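LPG0439 HIT-related domain-containing protein (Legionella pneumophila subsp. pneumophila, PDB 5L0L) is of unknown function but carries an HIT-related domain, a fold that suggests nucleotide binding or hydrolysis, within a longer protein that has a transmembrane helix. Local coordinates at the interface of chains A and B. Coordinates in Å, arbitrary orientation; residue numbers count along the deposited sequence, not the author numbering. Chains: chain A/B, Uncharacterized protein.

Two neighbouring patches of one two-fold symmetric interface show how the two copies in the crystal divide their shared surface between polar helix pairing and strand pairing. The centres of contact 1 and contact 2 lie about 11 Å apart, and both draw on helix 73-92, sharing A:Gln76, A:Asn80 and B:Asn80. In contact 1 the paired helices meet each other through shared waters, and helix 197-203 of the partner through charged groups and a phenylalanine ring; in contact 2 they pack against strand 96-101, which pairs with its mate. Such pairing resembles the dimers of HIT proteins, so this soluble piece may dimerise likewise in the full-length protein.

Contact 1: the interface of chains A and B. Residues chain A 32, 76-77, 80-81, 84, 202-203, 206; chain B 32, 76-77, 80-81, 84, 202-203, 206.
The carboxylate oxygen OD1 of A:Asp81 is gripped by at least four partners: waters 1, 2 and 3, and, weakly, B:Arg77 NE. The shortest of these bonds, 2.6 Å from A:Asp81 OD1, comes from water 3, which also binds B:Asp81 OD1. The two OD1 atoms, one from A:Asp81 and one from B:Asp81, lie 3.3 Å apart across the two-fold; if both groups are ionised, their repulsion would be eased by the shared waters and surrounding arginines. On its own side A:Asp81 is steadied by A:Arg32, whose NH1 meets OD2 at 2.8 Å nearly along the C-O axis.

A:Arg77 and B:Arg77 each reach across with CG anti to the backbone N (chi1 -164° and -159°). B:Arg77 NH2 gives A:Glu202 OE1 a nearly straight bond of 3.1 Å, lying in the guanidinium plane but striking the carboxylate from above. The guanidinium is flanked on both faces: over that of A:Arg77, B:Phe203 CD1 stands 3.8 Å above the centre of the plane, and A:Arg32 NH2 covers the opposite face. The ring is inclined to the guanidinium rather than parallel to it.

Farther from the carboxylates, A:Asn80 ND2 makes a weak, bent bond to B:Ser84 OG. That hydroxyl turns back along its own helix, donating to B:Asn80 O at 3.0 Å, while water 1 meets B:Ser84 OG at 2.8 Å.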
loop_
_atom_site.group_PDB
_atom_site.type_symbol
_atom_site.label_atom_id
_atom_site.label_comp_id
_atom_site.label_asym_id
_atom_site.label_seq_id
_atom_site.Cartn_x
_atom_site.Cartn_y
_atom_site.Cartn_z
ATOM N N ARG A 32 -15.579 -2.891 12.431
ATOM C CA ARG A 32 -15.866 -2.561 13.851
ATOM C C ARG A 32 -17.224 -1.914 13.974
ATOM O O ARG A 32 -17.391 -0.937 14.700
ATOM C CB ARG A 32 -14.766 -1.653 14.439
ATOM C CG ARG A 32 -13.411 -2.342 14.563
ATOM C CD ARG A 32 -12.219 -1.394 14.757
ATOM N NE ARG A 32 -11.006 -2.220 14.785
ATOM C CZ ARG A 32 -10.109 -2.379 13.797
ATOM N NH1 ARG A 32 -10.152 -1.674 12.656
ATOM N NH2 ARG A 32 -9.089 -3.227 13.989
ATOM N N GLN A 76 -8.155 5.159 8.360
ATOM C CA GLN A 76 -7.007 4.555 7.685
ATOM C C GLN A 76 -6.804 3.097 8.090
ATOM O O GLN A 76 -6.518 2.208 7.254
ATOM C CB GLN A 76 -5.739 5.384 7.959
ATOM C CG GLN A 76 -4.466 4.786 7.347
ATOM C CD GLN A 76 -4.421 4.976 5.834
ATOM O OE1 GLN A 76 -4.677 4.026 5.028
ATOM N NE2 GLN A 76 -4.152 6.173 5.430
ATOM N N ARG A 77 -6.929 2.837 9.389
ATOM C CA ARG A 77 -6.748 1.495 9.883
ATOM C C ARG A 77 -7.770 0.525 9.272
ATOM O O ARG A 77 -7.430 -0.606 8.931
ATOM C CB ARG A 77 -6.849 1.459 11.406
ATOM C CG ARG A 77 -6.284 0.175 11.946
ATOM C CD ARG A 77 -6.622 -0.019 13.392
ATOM N NE ARG A 77 -5.911 -1.197 13.871
ATOM C CZ ARG A 77 -6.091 -1.726 15.065
ATOM N NH1 ARG A 77 -5.373 -2.794 15.418
ATOM N NH2 ARG A 77 -6.965 -1.188 15.892
ATOM N N ASN A 80 -6.909 -0.328 5.701
ATOM C CA ASN A 80 -5.815 -1.287 5.709
ATOM C C ASN A 80 -6.229 -2.680 6.167
ATOM O O ASN A 80 -5.660 -3.658 5.716
ATOM C CB ASN A 80 -4.652 -0.742 6.545
ATOM C CG ASN A 80 -3.938 0.408 5.852
ATOM O OD1 ASN A 80 -4.383 0.912 4.825
ATOM N ND2 ASN A 80 -2.797 0.792 6.368
ATOM N N ASP A 81 -7.206 -2.768 7.073
ATOM C CA ASP A 81 -7.762 -4.082 7.452
ATOM C C ASP A 81 -8.493 -4.730 6.265
ATOM O O ASP A 81 -8.350 -5.933 6.016
ATOM C CB ASP A 81 -8.744 -3.951 8.628
ATOM C CG ASP A 81 -8.061 -3.732 9.971
ATOM O OD1 ASP A 81 -6.822 -3.895 10.120
ATOM O OD2 ASP A 81 -8.813 -3.402 10.946
ATOM N N SER A 84 -5.965 -6.040 4.011
ATOM C CA SER A 84 -5.417 -7.311 4.512
ATOM C C SER A 84 -6.312 -8.493 4.144
ATOM O O SER A 84 -5.812 -9.539 3.701
ATOM C CB SER A 84 -5.231 -7.249 6.026
ATOM O OG SER A 84 -4.295 -6.231 6.357
ATOM N N GLU A 202 -8.544 -14.593 12.486
ATOM C CA GLU A 202 -7.832 -13.347 12.334
ATOM C C GLU A 202 -8.737 -12.142 12.512
ATOM O O GLU A 202 -8.340 -11.159 13.131
ATOM C CB GLU A 202 -7.088 -13.280 10.997
ATOM C CG GLU A 202 -6.262 -12.009 10.838
ATOM C CD GLU A 202 -5.253 -11.780 11.971
ATOM O OE1 GLU A 202 -5.118 -10.622 12.430
ATOM O OE2 GLU A 202 -4.608 -12.757 12.393
ATOM N N PHE A 203 -9.928 -12.191 11.934
ATOM C CA PHE A 203 -10.807 -11.035 11.927
ATOM C C PHE A 203 -11.938 -11.161 12.968
ATOM O O PHE A 203 -12.499 -10.141 13.401
ATOM C CB PHE A 203 -11.316 -10.774 10.508
ATOM C CG PHE A 203 -10.204 -10.438 9.531
ATOM C CD1 PHE A 203 -9.565 -9.198 9.591
ATOM C CD2 PHE A 203 -9.758 -11.380 8.601
ATOM C CE1 PHE A 203 -8.531 -8.894 8.704
ATOM C CE2 PHE A 203 -8.724 -11.080 7.729
ATOM C CZ PHE A 203 -8.115 -9.842 7.785
ATOM N N THR A 206 -14.831 -8.507 13.565
ATOM C CA THR A 206 -14.480 -7.105 13.320
ATOM C C THR A 206 -14.746 -6.672 11.880
ATOM O O THR A 206 -14.952 -5.496 11.632
ATOM C CB THR A 206 -13.019 -6.778 13.686
ATOM O OG1 THR A 206 -12.102 -7.528 12.873
ATOM C CG2 THR A 206 -12.756 -7.074 15.173
ATOM N N ARG B 32 0.287 -7.840 18.530
ATOM C CA ARG B 32 -0.453 -8.917 19.240
ATOM C C ARG B 32 0.498 -9.878 19.947
ATOM O O ARG B 32 0.306 -11.082 19.921
ATOM C CB ARG B 32 -1.395 -9.659 18.262
ATOM C CG ARG B 32 -2.526 -8.774 17.776
ATOM C CD ARG B 32 -3.297 -9.308 16.570
ATOM N NE ARG B 32 -4.165 -8.223 16.105
ATOM C CZ ARG B 32 -3.990 -7.454 15.018
ATOM N NH1 ARG B 32 -3.019 -7.673 14.114
ATOM N NH2 ARG B 32 -4.862 -6.466 14.797
ATOM N N GLN B 76 0.517 -10.550 7.141
ATOM C CA GLN B 76 0.069 -9.404 6.325
ATOM C C GLN B 76 -0.707 -8.351 7.123
ATOM O O GLN B 76 -0.480 -7.146 6.971
ATOM C CB GLN B 76 -0.772 -9.890 5.163
ATOM C CG GLN B 76 -1.301 -8.805 4.224
ATOM C CD GLN B 76 -0.200 -8.226 3.371
ATOM O OE1 GLN B 76 0.276 -8.863 2.429
ATOM N NE2 GLN B 76 0.211 -7.031 3.687
ATOM N N ARG B 77 -1.637 -8.807 7.961
ATOM C CA ARG B 77 -2.450 -7.888 8.732
ATOM C C ARG B 77 -1.623 -7.059 9.724
ATOM O O ARG B 77 -1.869 -5.875 9.893
ATOM C CB ARG B 77 -3.591 -8.625 9.461
ATOM C CG ARG B 77 -4.691 -7.646 9.810
ATOM C CD ARG B 77 -5.198 -7.841 11.185
ATOM N NE ARG B 77 -6.396 -7.031 11.424
ATOM C CZ ARG B 77 -7.360 -7.361 12.265
ATOM N NH1 ARG B 77 -8.412 -6.550 12.400
ATOM N NH2 ARG B 77 -7.274 -8.486 12.973
ATOM N N ASN B 80 0.205 -4.336 7.860
ATOM C CA ASN B 80 -0.706 -3.253 7.548
ATOM C C ASN B 80 -1.120 -2.453 8.784
ATOM O O ASN B 80 -1.396 -1.279 8.664
ATOM C CB ASN B 80 -1.911 -3.785 6.756
ATOM C CG ASN B 80 -1.543 -4.196 5.348
ATOM O OD1 ASN B 80 -0.377 -4.239 4.958
ATOM N ND2 ASN B 80 -2.545 -4.530 4.567
ATOM N N ASP B 81 -1.147 -3.086 9.967
ATOM C CA ASP B 81 -1.424 -2.352 11.227
ATOM C C ASP B 81 -0.266 -1.392 11.534
ATOM O O ASP B 81 -0.492 -0.213 11.883
ATOM C CB ASP B 81 -1.649 -3.315 12.412
ATOM C CG ASP B 81 -3.047 -3.974 12.433
ATOM O OD1 ASP B 81 -3.939 -3.644 11.606
ATOM O OD2 ASP B 81 -3.279 -4.882 13.272
ATOM N N SER B 84 -0.597 1.480 9.280
ATOM C CA SER B 84 -1.620 2.419 9.781
ATOM C C SER B 84 -1.059 3.346 10.860
ATOM O O SER B 84 -1.302 4.551 10.826
ATOM C CB SER B 84 -2.839 1.681 10.317
ATOM O OG SER B 84 -3.416 0.835 9.327
ATOM N N GLU B 202 -7.231 3.604 19.595
ATOM C CA GLU B 202 -7.243 2.837 18.374
ATOM C C GLU B 202 -6.523 1.505 18.491
ATOM O O GLU B 202 -7.004 0.495 17.972
ATOM C CB GLU B 202 -6.589 3.631 17.229
ATOM C CG GLU B 202 -6.743 2.951 15.864
ATOM C CD GLU B 202 -8.195 2.681 15.513
ATOM O OE1 GLU B 202 -8.520 1.592 14.968
ATOM O OE2 GLU B 202 -9.008 3.578 15.809
ATOM N N PHE B 203 -5.347 1.517 19.092
ATOM C CA PHE B 203 -4.497 0.336 19.103
ATOM C C PHE B 203 -4.556 -0.423 20.444
ATOM O O PHE B 203 -4.176 -1.592 20.514
ATOM C CB PHE B 203 -3.079 0.730 18.712
ATOM C CG PHE B 203 -2.971 1.246 17.283
ATOM C CD1 PHE B 203 -3.123 0.375 16.200
ATOM C CD2 PHE B 203 -2.756 2.595 17.022
ATOM C CE1 PHE B 203 -3.034 0.850 14.899
ATOM C CE2 PHE B 203 -2.689 3.077 15.724
ATOM C CZ PHE B 203 -2.819 2.200 14.661
ATOM N N THR B 206 -2.545 -3.673 21.392
ATOM C CA THR B 206 -2.230 -4.415 20.161
ATOM C C THR B 206 -0.787 -4.238 19.680
ATOM O O THR B 206 -0.159 -5.199 19.227
ATOM C CB THR B 206 -3.137 -3.921 18.989
ATOM O OG1 THR B 206 -4.517 -3.993 19.369
ATOM C CG2 THR B 206 -2.955 -4.746 17.747
HETATM O O HOH W 1 -4.617 -1.615 9.841
HETATM O O HOH W 2 -4.534 -4.658 8.728
HETATM O O HOH W 3 -6.419 -3.653 12.658
#

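Contact 2: the interface of chains A and B. Residues chain A 76, 80, 83, 99, 101, 129; chain B 80, 83, 87, 97, 99, 129.
Main-chain pairing stitches the two subunits together where strand 96-101 of chain A runs antiparallel to its counterpart in chain B. A:Gln101 N donates to B:Phe99 O over 2.9 Å, and B:Phe99 N answers to A:Gln101 O over 3.1 Å. Both donors lie in the plane of the carbonyl they meet, so the two backbones form a regular bridge. The two-fold repeats it with the chains exchanged, and the sheets of the two subunits are thereby joined edge to edge.

A second set of bonds stays within chain A and shapes the surface offered to the partner. The amides of A:Gln76, on helix 73-92, and A:Gln101, on the strand, pair head to head: A:Gln101 NE2 reaches A:Gln76 OE1 at 2.9 Å, and A:Gln76 NE2 returns a bond to A:Gln101 OE1. Each bond falls on a carbonyl lone pair and nearly in the donor's amide plane, so the paired groups are held almost flat and their rotation is fixed. A:Gln101 gets there as an extended chain, with CG anti to the backbone N (chi1 176°), whereas A:Gln76 bends at chi2 (74°).

Aromatic packing rests on B:Phe99, whose CG is wedged between N and C of its own backbone (chi1 58°). A:Gln101 CB sits over one ring face, 3.8 Å from the ring centroid of B:Phe99, in a CH-pi contact, while A:Gln76 OE1 meets the rim of the ring, level with it. A:Asn80 arrives tip to tip, its amide almost perpendicular to the ring, with OD1 3.5 Å from B:Phe99 CZ.

Looser side-chain contacts lie beside the glutamine pair. The side chains of A:Gln76 and B:Thr87 cross obliquely, A:Gln76 CG coming near the OG1 hydroxyl and the CG2 methyl, and B:Val97 CG1 rests 3.7 Å from the amide oxygen OE1 of A:Gln101.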
loop_
_atom_site.group_PDB
_atom_site.type_symbol
_atom_site.label_atom_id
_atom_site.label_comp_id
_atom_site.label_asym_id
_atom_site.label_seq_id
_atom_site.Cartn_x
_atom_site.Cartn_y
_atom_site.Cartn_z
ATOM N N GLN A 76 -8.155 5.159 8.360
ATOM C CA GLN A 76 -7.007 4.555 7.685
ATOM C C GLN A 76 -6.804 3.097 8.090
ATOM O O GLN A 76 -6.518 2.208 7.254
ATOM C CB GLN A 76 -5.739 5.384 7.959
ATOM C CG GLN A 76 -4.466 4.786 7.347
ATOM C CD GLN A 76 -4.421 4.976 5.834
ATOM O OE1 GLN A 76 -4.677 4.026 5.028
ATOM N NE2 GLN A 76 -4.152 6.173 5.430
ATOM N N ASN A 80 -6.909 -0.328 5.701
ATOM C CA ASN A 80 -5.815 -1.287 5.709
ATOM C C ASN A 80 -6.229 -2.680 6.167
ATOM O O ASN A 80 -5.660 -3.658 5.716
ATOM C CB ASN A 80 -4.652 -0.742 6.545
ATOM C CG ASN A 80 -3.938 0.408 5.852
ATOM O OD1 ASN A 80 -4.383 0.912 4.825
ATOM N ND2 ASN A 80 -2.797 0.792 6.368
ATOM N N ALA A 83 -7.937 -4.096 3.151
ATOM C CA ALA A 83 -6.828 -4.511 2.290
ATOM C C ALA A 83 -6.227 -5.860 2.719
ATOM O O ALA A 83 -6.036 -6.747 1.885
ATOM C CB ALA A 83 -5.768 -3.410 2.171
ATOM N N PHE A 99 -0.101 -3.644 -3.674
ATOM C CA PHE A 99 -1.072 -2.588 -3.452
ATOM C C PHE A 99 -0.415 -1.232 -3.218
ATOM O O PHE A 99 0.755 -1.174 -2.780
ATOM C CB PHE A 99 -2.086 -2.926 -2.303
ATOM C CG PHE A 99 -1.469 -3.237 -0.963
ATOM C CD1 PHE A 99 -1.155 -2.221 -0.064
ATOM C CD2 PHE A 99 -1.241 -4.546 -0.579
ATOM C CE1 PHE A 99 -0.603 -2.510 1.162
ATOM C CE2 PHE A 99 -0.690 -4.845 0.658
ATOM C CZ PHE A 99 -0.364 -3.823 1.518
ATOM N N GLN A 101 -1.548 2.956 -1.885
ATOM C CA GLN A 101 -2.374 4.132 -1.586
ATOM C C GLN A 101 -1.644 5.363 -2.110
ATOM O O GLN A 101 -0.508 5.679 -1.680
ATOM C CB GLN A 101 -2.606 4.265 -0.092
ATOM C CG GLN A 101 -3.382 5.544 0.286
ATOM C CD GLN A 101 -3.805 5.571 1.732
ATOM O OE1 GLN A 101 -3.470 6.541 2.470
ATOM N NE2 GLN A 101 -4.374 4.531 2.186
ATOM N N LEU A 129 -7.403 2.814 -1.861
ATOM C CA LEU A 129 -6.175 2.251 -2.358
ATOM C C LEU A 129 -6.460 1.250 -3.467
ATOM O O LEU A 129 -7.599 0.831 -3.665
ATOM C CB LEU A 129 -5.322 1.637 -1.257
ATOM C CG LEU A 129 -5.795 0.450 -0.427
ATOM C CD1 LEU A 129 -5.695 -0.866 -1.181
ATOM C CD2 LEU A 129 -4.973 0.367 0.853
ATOM N N ASN B 80 0.205 -4.336 7.860
ATOM C CA ASN B 80 -0.706 -3.253 7.548
ATOM C C ASN B 80 -1.120 -2.453 8.784
ATOM O O ASN B 80 -1.396 -1.279 8.664
ATOM C CB ASN B 80 -1.911 -3.785 6.756
ATOM C CG ASN B 80 -1.543 -4.196 5.348
ATOM O OD1 ASN B 80 -0.377 -4.239 4.958
ATOM N ND2 ASN B 80 -2.545 -4.530 4.567
ATOM N N ALA B 83 1.784 -0.158 9.381
ATOM C CA ALA B 83 1.586 0.893 8.378
ATOM C C ALA B 83 0.563 1.934 8.803
ATOM O O ALA B 83 0.827 3.144 8.731
ATOM C CB ALA B 83 1.208 0.269 7.032
ATOM N N THR B 87 1.411 5.944 9.275
ATOM C CA THR B 87 0.764 7.037 8.536
ATOM C C THR B 87 0.601 8.316 9.370
ATOM O O THR B 87 0.614 9.423 8.823
ATOM C CB THR B 87 -0.615 6.675 7.947
ATOM O OG1 THR B 87 -1.564 6.411 9.010
ATOM C CG2 THR B 87 -0.534 5.473 7.012
ATOM N N VAL B 97 0.268 11.156 2.816
ATOM C CA VAL B 97 0.903 9.839 2.926
ATOM C C VAL B 97 0.610 8.985 1.693
ATOM O O VAL B 97 -0.547 8.934 1.208
ATOM C CB VAL B 97 0.519 9.116 4.219
ATOM C CG1 VAL B 97 -0.851 8.553 4.165
ATOM C CG2 VAL B 97 1.526 7.983 4.533
ATOM N N PHE B 99 1.795 4.871 0.156
ATOM C CA PHE B 99 2.510 3.650 0.458
ATOM C C PHE B 99 2.260 2.566 -0.572
ATOM O O PHE B 99 1.227 2.602 -1.271
ATOM C CB PHE B 99 2.227 3.151 1.895
ATOM C CG PHE B 99 0.777 2.883 2.210
ATOM C CD1 PHE B 99 0.195 1.680 1.863
ATOM C CD2 PHE B 99 0.022 3.795 2.938
ATOM C CE1 PHE B 99 -1.135 1.393 2.190
ATOM C CE2 PHE B 99 -1.285 3.506 3.284
ATOM C CZ PHE B 99 -1.868 2.312 2.889
ATOM N N LEU B 129 6.754 -3.213 3.121
ATOM C CA LEU B 129 6.221 -2.159 2.283
ATOM C C LEU B 129 6.939 -0.836 2.466
ATOM O O LEU B 129 7.703 -0.651 3.408
ATOM C CB LEU B 129 4.699 -2.002 2.446
ATOM C CG LEU B 129 4.101 -1.588 3.788
ATOM C CD1 LEU B 129 4.301 -0.116 4.077
ATOM C CD2 LEU B 129 2.608 -1.905 3.799
#